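Local coordinates for clp gene regulator (ClgR) (Corynebacterium glutamicum, PDB 3F52), which probably binds regulatory DNA through a helix-turn-helix domain and activates transcription, including that of the clp protease genes it is named for, at residues Pro55-Leu58 against Ser59-Arg63; Glu71-Ala74 against Ser75-Ala79; Lys40-Thr43 against Leu44-Ala48. All coordinates share one frame; numbering follows the deposited sequence.

Contact 1: Pro55-Leu58 against Ser59-Arg63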
loop_
_atom_site.group_PDB
_atom_site.type_symbol
_atom_site.label_atom_id
_atom_site.label_comp_id
_atom_site.label_asym_id
_atom_site.label_seq_id
_atom_site.Cartn_x
_atom_site.Cartn_y
_atom_site.Cartn_z
ATOM N N PRO B 55 -5.174 16.492 12.583
ATOM C CA PRO B 55 -3.768 16.153 12.855
ATOM C C PRO B 55 -3.586 14.792 13.574
ATOM O O PRO B 55 -2.600 14.104 13.335
ATOM C CB PRO B 55 -3.282 17.309 13.741
ATOM C CG PRO B 55 -4.527 17.993 14.231
ATOM C CD PRO B 55 -5.549 17.794 13.158
ATOM N N GLY B 56 -4.525 14.431 14.453
ATOM C CA GLY B 56 -4.511 13.126 15.115
ATOM C C GLY B 56 -4.602 11.999 14.108
ATOM O O GLY B 56 -3.863 10.996 14.223
ATOM N N TYR B 57 -5.507 12.149 13.129
ATOM C CA TYR B 57 -5.660 11.171 12.063
ATOM C C TYR B 57 -4.340 11.027 11.268
ATOM O O TYR B 57 -3.836 9.920 11.041
ATOM C CB TYR B 57 -6.837 11.496 11.112
ATOM C CG TYR B 57 -6.876 10.515 9.938
ATOM C CD1 TYR B 57 -7.688 9.377 9.971
ATOM C CD2 TYR B 57 -6.066 10.704 8.819
ATOM C CE1 TYR B 57 -7.697 8.459 8.910
ATOM C CE2 TYR B 57 -6.056 9.792 7.760
ATOM C CZ TYR B 57 -6.882 8.673 7.814
ATOM O OH TYR B 57 -6.869 7.767 6.766
ATOM N N LEU B 58 -3.786 12.167 10.855
ATOM C CA LEU B 58 -2.545 12.170 10.104
ATOM C C LEU B 58 -1.413 11.557 10.911
ATOM O O LEU B 58 -0.602 10.799 10.367
ATOM C CB LEU B 58 -2.166 13.594 9.661
ATOM C CG LEU B 58 -0.891 13.653 8.801
ATOM C CD1 LEU B 58 -0.936 12.730 7.556
ATOM C CD2 LEU B 58 -0.551 15.093 8.397
ATOM N N SER B 59 -1.350 11.901 12.196
ATOM C CA SER B 59 -0.305 11.391 13.072
ATOM C C SER B 59 -0.393 9.858 13.146
ATOM O O SER B 59 0.622 9.157 12.996
ATOM C CB SER B 59 -0.429 12.004 14.454
ATOM O OG SER B 59 0.525 11.436 15.336
ATOM N N GLU B 60 -1.607 9.345 13.368
ATOM C CA GLU B 60 -1.846 7.884 13.383
ATOM C C GLU B 60 -1.536 7.217 12.032
ATOM O O GLU B 60 -0.960 6.129 11.993
ATOM C CB GLU B 60 -3.267 7.559 13.860
ATOM C CG GLU B 60 -3.391 7.767 15.368
ATOM C CD GLU B 60 -4.815 7.823 15.832
ATOM O OE1 GLU B 60 -5.722 7.623 14.976
ATOM O OE2 GLU B 60 -5.021 8.084 17.046
ATOM N N LEU B 61 -1.871 7.887 10.926
ATOM C CA LEU B 61 -1.473 7.382 9.597
ATOM C C LEU B 61 0.061 7.280 9.488
ATOM O O LEU B 61 0.609 6.236 9.068
ATOM C CB LEU B 61 -2.035 8.288 8.490
ATOM C CG LEU B 61 -1.612 7.965 7.046
ATOM C CD1 LEU B 61 -1.915 6.488 6.698
ATOM C CD2 LEU B 61 -2.304 8.919 6.041
ATOM N N GLU B 62 0.744 8.369 9.866
ATOM C CA GLU B 62 2.214 8.414 9.820
ATOM C C GLU B 62 2.867 7.371 10.724
ATOM O O GLU B 62 3.928 6.833 10.386
ATOM C CB GLU B 62 2.743 9.798 10.178
ATOM C CG GLU B 62 2.459 10.846 9.116
ATOM C CD GLU B 62 3.114 12.209 9.409
ATOM O OE1 GLU B 62 3.647 12.416 10.518
ATOM O OE2 GLU B 62 3.102 13.071 8.506
ATOM N N ARG B 63 2.196 7.045 11.835
ATOM C CA ARG B 63 2.714 6.052 12.771
ATOM C C ARG B 63 2.313 4.596 12.461
ATOM O O ARG B 63 2.622 3.701 13.240
ATOM C CB ARG B 63 2.332 6.431 14.214
ATOM C CG ARG B 63 3.218 7.566 14.741
ATOM C CD ARG B 63 2.968 7.861 16.208
ATOM N NE ARG B 63 1.671 8.495 16.421
ATOM C CZ ARG B 63 0.582 7.870 16.853
ATOM N NH1 ARG B 63 -0.541 8.575 17.015
ATOM N NH2 ARG B 63 0.608 6.566 17.143
#
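Helix 55-62, the second helix of the helix-turn-helix pair, brings L58 against E62 and Y57 against L61, each one turn further on. The carbonyl of L58 accepts the backbone N-H of E62, with L58 O to E62 N at 2.8 Å and an N-H...O angle of 166°; P55 O, G56 O and Y57 O serve S59, E60 and L61 in the same way. P55 has no N-H to give, which costs nothing in a first turn, and S54 OG just before it takes the N-H of Y57. The side chain of E62 runs extended beyond CG and slants across L58, its OE2 reaching 4.0 Å from L58 CG. The charge is met by R37 of helix 25-40, which makes a salt bridge with OE2, so E62 suits a buried site between the two helices.

In a helix-turn-helix unit the second helix is usually the one laid in the major groove, while its inner side is held by apolar residues. L58 and L61 do this here, L58 packing on helix 44-51 and L61 on L33. The methyls L58 CD1 and L61 CD2 lie 4.3 Å apart, and Y57 adds its CE2 at 4.2 Å from L61 CD2, the methyl approaching the ring obliquely. At the other end of the segment R63 bends back over the final turn, one guanidinium face passing over E60 CA, near the rim of the group. A chi1 of 176° sets S59 OG beside its carbonyl carbon, within range of the arginine, and it receives a weak bond from R63 NE at 3.3 Å and another from NH1 at 3.5 Å.

Contact 2: Glu71-Ala74 against Ser75-Ala79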
loop_
_atom_site.group_PDB
_atom_site.type_symbol
_atom_site.label_atom_id
_atom_site.label_comp_id
_atom_site.label_asym_id
_atom_site.label_seq_id
_atom_site.Cartn_x
_atom_site.Cartn_y
_atom_site.Cartn_z
ATOM N N GLU B 71 -8.196 6.499 -2.066
ATOM C CA GLU B 71 -8.632 7.854 -2.437
ATOM C C GLU B 71 -8.065 8.859 -1.444
ATOM O O GLU B 71 -7.577 9.904 -1.841
ATOM C CB GLU B 71 -10.163 7.947 -2.497
ATOM C CG GLU B 71 -10.800 7.201 -3.666
ATOM C CD GLU B 71 -11.098 5.728 -3.355
ATOM O OE1 GLU B 71 -10.667 5.219 -2.294
ATOM O OE2 GLU B 71 -11.782 5.078 -4.176
ATOM N N LEU B 72 -8.077 8.516 -0.157
ATOM C CA LEU B 72 -7.506 9.423 0.827
ATOM C C LEU B 72 -5.979 9.493 0.719
ATOM O O LEU B 72 -5.385 10.572 0.816
ATOM C CB LEU B 72 -7.966 9.075 2.236
ATOM C CG LEU B 72 -7.445 10.028 3.320
ATOM C CD1 LEU B 72 -7.756 11.529 3.027
ATOM C CD2 LEU B 72 -8.031 9.648 4.641
ATOM N N LEU B 73 -5.335 8.360 0.459
ATOM C CA LEU B 73 -3.904 8.403 0.210
ATOM C C LEU B 73 -3.577 9.325 -0.971
ATOM O O LEU B 73 -2.612 10.093 -0.929
ATOM C CB LEU B 73 -3.339 6.993 -0.029
ATOM C CG LEU B 73 -1.848 6.935 -0.384
ATOM C CD1 LEU B 73 -0.961 7.506 0.748
ATOM C CD2 LEU B 73 -1.469 5.485 -0.693
ATOM N N ALA B 74 -4.358 9.236 -2.036
ATOM C CA ALA B 74 -4.108 10.081 -3.187
ATOM C C ALA B 74 -4.227 11.563 -2.788
ATOM O O ALA B 74 -3.444 12.402 -3.243
ATOM C CB ALA B 74 -5.081 9.746 -4.315
ATOM N N SER B 75 -5.191 11.872 -1.929
ATOM C CA SER B 75 -5.406 13.251 -1.457
ATOM C C SER B 75 -4.239 13.808 -0.648
ATOM O O SER B 75 -3.816 14.952 -0.862
ATOM C CB SER B 75 -6.679 13.325 -0.625
ATOM O OG SER B 75 -7.783 13.177 -1.471
ATOM N N VAL B 76 -3.742 13.006 0.286
ATOM C CA VAL B 76 -2.594 13.378 1.120
ATOM C C VAL B 76 -1.338 13.578 0.256
ATOM O O VAL B 76 -0.621 14.562 0.429
ATOM C CB VAL B 76 -2.367 12.360 2.305
ATOM C CG1 VAL B 76 -1.145 12.710 3.122
ATOM C CG2 VAL B 76 -3.608 12.304 3.228
ATOM N N CYS B 77 -1.106 12.672 -0.698
ATOM C CA CYS B 77 -0.000 12.828 -1.635
ATOM C C CYS B 77 -0.137 14.071 -2.524
ATOM O O CYS B 77 0.834 14.793 -2.719
ATOM C CB CYS B 77 0.177 11.565 -2.481
ATOM S SG CYS B 77 0.690 10.145 -1.486
ATOM N N HIS B 78 -1.322 14.305 -3.088
ATOM C CA HIS B 78 -1.560 15.550 -3.853
ATOM C C HIS B 78 -1.236 16.807 -3.032
ATOM O O HIS B 78 -0.590 17.734 -3.531
ATOM C CB HIS B 78 -2.986 15.613 -4.416
ATOM C CG HIS B 78 -3.222 16.782 -5.328
ATOM N ND1 HIS B 78 -3.814 17.954 -4.902
ATOM C CD2 HIS B 78 -2.940 16.961 -6.640
ATOM C CE1 HIS B 78 -3.893 18.801 -5.913
ATOM N NE2 HIS B 78 -3.368 18.223 -6.979
ATOM N N ALA B 79 -1.669 16.826 -1.770
ATOM C CA ALA B 79 -1.358 17.928 -0.849
ATOM C C ALA B 79 0.152 18.085 -0.587
ATOM O O ALA B 79 0.631 19.196 -0.368
ATOM C CB ALA B 79 -2.115 17.769 0.443
HETATM O O HOH W 1 -8.415 11.255 -3.879
#
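S75 and E71 meet one turn apart on helix 70-80, and a water joins them as well as the backbone. S75 N donates to E71 O at 3.1 Å, while the water gives a proton to the same E71 O at 2.6 Å and is hydrogen-bonded to S75 OG at 3.1 Å. The serine hydroxyl lies beside its own backbone nitrogen (chi1 -71°), which swings it back along the helix toward that carbonyl; a small polar side chain suits a turn where water still reaches the main chain.

A74 is next to it, and its carbonyl takes the N-H of H78, with A74 O to H78 N at 2.9 Å and an angle of 167°. Its single methyl adds little bulk where the helix is partly exposed.

L73, by contrast, is buried. One of its branches, CD1, lies 3.8 Å from C77 SG, and L73 O accepts C77 N at 3.0 Å. With SG anti to the carbonyl carbon (chi1 -66°), the sulfur points back toward the leucine. Both residues pack on L33 and V84, and L73 also meets L25 of the second subunit, whose R26 forms a salt bridge with E71.

The helix is therefore amphipathic: L73 and C77 are buried among apolar side chains, whereas the serine hydroxyl bonds a water, so the carbonyl of E71 serves an amide and a water together.

Contact 3: Lys40-Thr43 against Leu44-Ala48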
loop_
_atom_site.group_PDB
_atom_site.type_symbol
_atom_site.label_atom_id
_atom_site.label_comp_id
_atom_site.label_asym_id
_atom_site.label_seq_id
_atom_site.Cartn_x
_atom_site.Cartn_y
_atom_site.Cartn_z
ATOM N N LYS B 40 9.431 18.462 2.690
ATOM C CA LYS B 40 8.740 19.642 2.186
ATOM C C LYS B 40 8.678 20.743 3.246
ATOM O O LYS B 40 8.298 21.880 2.948
ATOM C CB LYS B 40 7.345 19.267 1.683
ATOM C CG LYS B 40 6.945 20.027 0.449
ATOM C CD LYS B 40 5.498 19.795 0.088
ATOM C CE LYS B 40 5.128 20.568 -1.178
ATOM N NZ LYS B 40 5.863 20.079 -2.384
ATOM N N GLY B 41 9.075 20.398 4.471
ATOM C CA GLY B 41 9.145 21.336 5.595
ATOM C C GLY B 41 7.785 21.797 6.087
ATOM O O GLY B 41 7.652 22.910 6.620
ATOM N N VAL B 42 6.792 20.925 5.910
ATOM C CA VAL B 42 5.372 21.182 6.188
ATOM C C VAL B 42 5.062 20.575 7.561
ATOM O O VAL B 42 5.534 19.487 7.861
ATOM C CB VAL B 42 4.505 20.494 5.077
ATOM C CG1 VAL B 42 3.034 20.514 5.404
ATOM C CG2 VAL B 42 4.751 21.154 3.708
ATOM N N THR B 43 4.281 21.261 8.394
ATOM C CA THR B 43 3.966 20.732 9.719
ATOM C C THR B 43 2.798 19.740 9.621
ATOM O O THR B 43 2.078 19.713 8.610
ATOM C CB THR B 43 3.640 21.838 10.753
ATOM O OG1 THR B 43 2.364 22.410 10.457
ATOM C CG2 THR B 43 4.708 22.926 10.759
ATOM N N LEU B 44 2.627 18.933 10.670
ATOM C CA LEU B 44 1.531 17.966 10.772
ATOM C C LEU B 44 0.181 18.656 10.564
ATOM O O LEU B 44 -0.632 18.228 9.752
ATOM C CB LEU B 44 1.564 17.276 12.147
ATOM C CG LEU B 44 0.672 16.059 12.406
ATOM C CD1 LEU B 44 1.324 14.790 11.877
ATOM C CD2 LEU B 44 0.339 15.910 13.895
ATOM N N ARG B 45 -0.032 19.754 11.293
ATOM C CA ARG B 45 -1.272 20.516 11.225
ATOM C C ARG B 45 -1.506 21.095 9.841
ATOM O O ARG B 45 -2.638 21.041 9.331
ATOM C CB ARG B 45 -1.303 21.599 12.311
ATOM C CG ARG B 45 0.082 21.981 12.871
ATOM C CD ARG B 45 1.002 20.746 12.948
ATOM N NE ARG B 45 1.759 20.651 14.181
ATOM C CZ ARG B 45 1.304 20.083 15.295
ATOM N NH1 ARG B 45 0.084 19.544 15.342
ATOM N NH2 ARG B 45 2.073 20.072 16.374
ATOM N N GLU B 46 -0.426 21.614 9.229
ATOM C CA GLU B 46 -0.476 22.167 7.878
ATOM C C GLU B 46 -0.932 21.142 6.841
ATOM O O GLU B 46 -1.813 21.418 6.020
ATOM C CB GLU B 46 0.896 22.717 7.485
ATOM C CG GLU B 46 1.323 23.972 8.259
ATOM C CD GLU B 46 2.696 24.483 7.826
ATOM O OE1 GLU B 46 3.332 23.843 6.947
ATOM O OE2 GLU B 46 3.122 25.551 8.343
ATOM N N LEU B 47 -0.323 19.956 6.876
ATOM C CA LEU B 47 -0.703 18.904 5.963
ATOM C C LEU B 47 -2.106 18.400 6.279
ATOM O O LEU B 47 -2.891 18.138 5.370
ATOM C CB LEU B 47 0.309 17.743 5.988
ATOM C CG LEU B 47 0.028 16.629 4.969
ATOM C CD1 LEU B 47 -0.091 17.186 3.560
ATOM C CD2 LEU B 47 1.083 15.531 5.011
ATOM N N ALA B 48 -2.413 18.263 7.562
ATOM C CA ALA B 48 -3.727 17.807 7.970
ATOM C C ALA B 48 -4.818 18.720 7.395
ATOM O O ALA B 48 -5.732 18.234 6.734
ATOM C CB ALA B 48 -3.817 17.732 9.492
#
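T43 and E46 grip each other at the start of helix 44-51, and their torsions decide how. The T43 hydroxyl sits between its backbone nitrogen and carbonyl carbon (chi1 72°), facing the first turn, where OG1 accepts from E46 N at 3.2 Å; its exact place is a little uncertain, because the model sets it too close to E46. In return E46 folds CG beside its own nitrogen and stays extended beyond it, carrying OE1 back to T43 N at 3.1 Å. The bond is fairly straight (163°), yet the N-H arrives from above the carboxylate plane. A short hydroxyl and a carboxylate with reach suit these two roles.

V42 packs beside the same carboxylate, CG1 lying 3.7 Å from E46 OE1. Turned anti to the backbone nitrogen (chi1 171°), this methyl also comes to 3.9 Å from L47 CB. The main chain closes the turn, L47 N meeting T43 O at 3.0 Å. R45, bent at its second and third torsions, curls back so that its guanidinium edge turns to T43 CB, NE lying 4.1 Å from it. Two residues before T43, G41 has the positive phi that glycine tolerates, ending helix 25-40 in a Schellman motif.

Reciprocal bonds between T43 and E46 make a capping box, and V42 against L47 adds a hydrophobic staple, at the entrance to the first helix of the helix-turn-helix.

How the contacts relate
Contacts 3 and 1 lie on the successive helices of the helix-turn-helix, and contact 2 on the next helix; their centres are about 11 Å (1 and 3), 13 Å (2 and 3) and 14 Å (1 and 2) apart. L44 wedges contact 3 onto contact 1, with L58 CD2 3.4 Å from L44 O and L44 CD1 3.6 Å from E62 OE1. L47 turns instead to contact 2, its CD1 3.8 Å from A79 CB. Y57 OH meets L72 CD2 at 3.1 Å, joining contacts 1 and 2, and bound glycerol, probably from crystallisation, lies about 4 Å from the side chain of Y57 and from that of L72. Contact 2 also faces the second subunit.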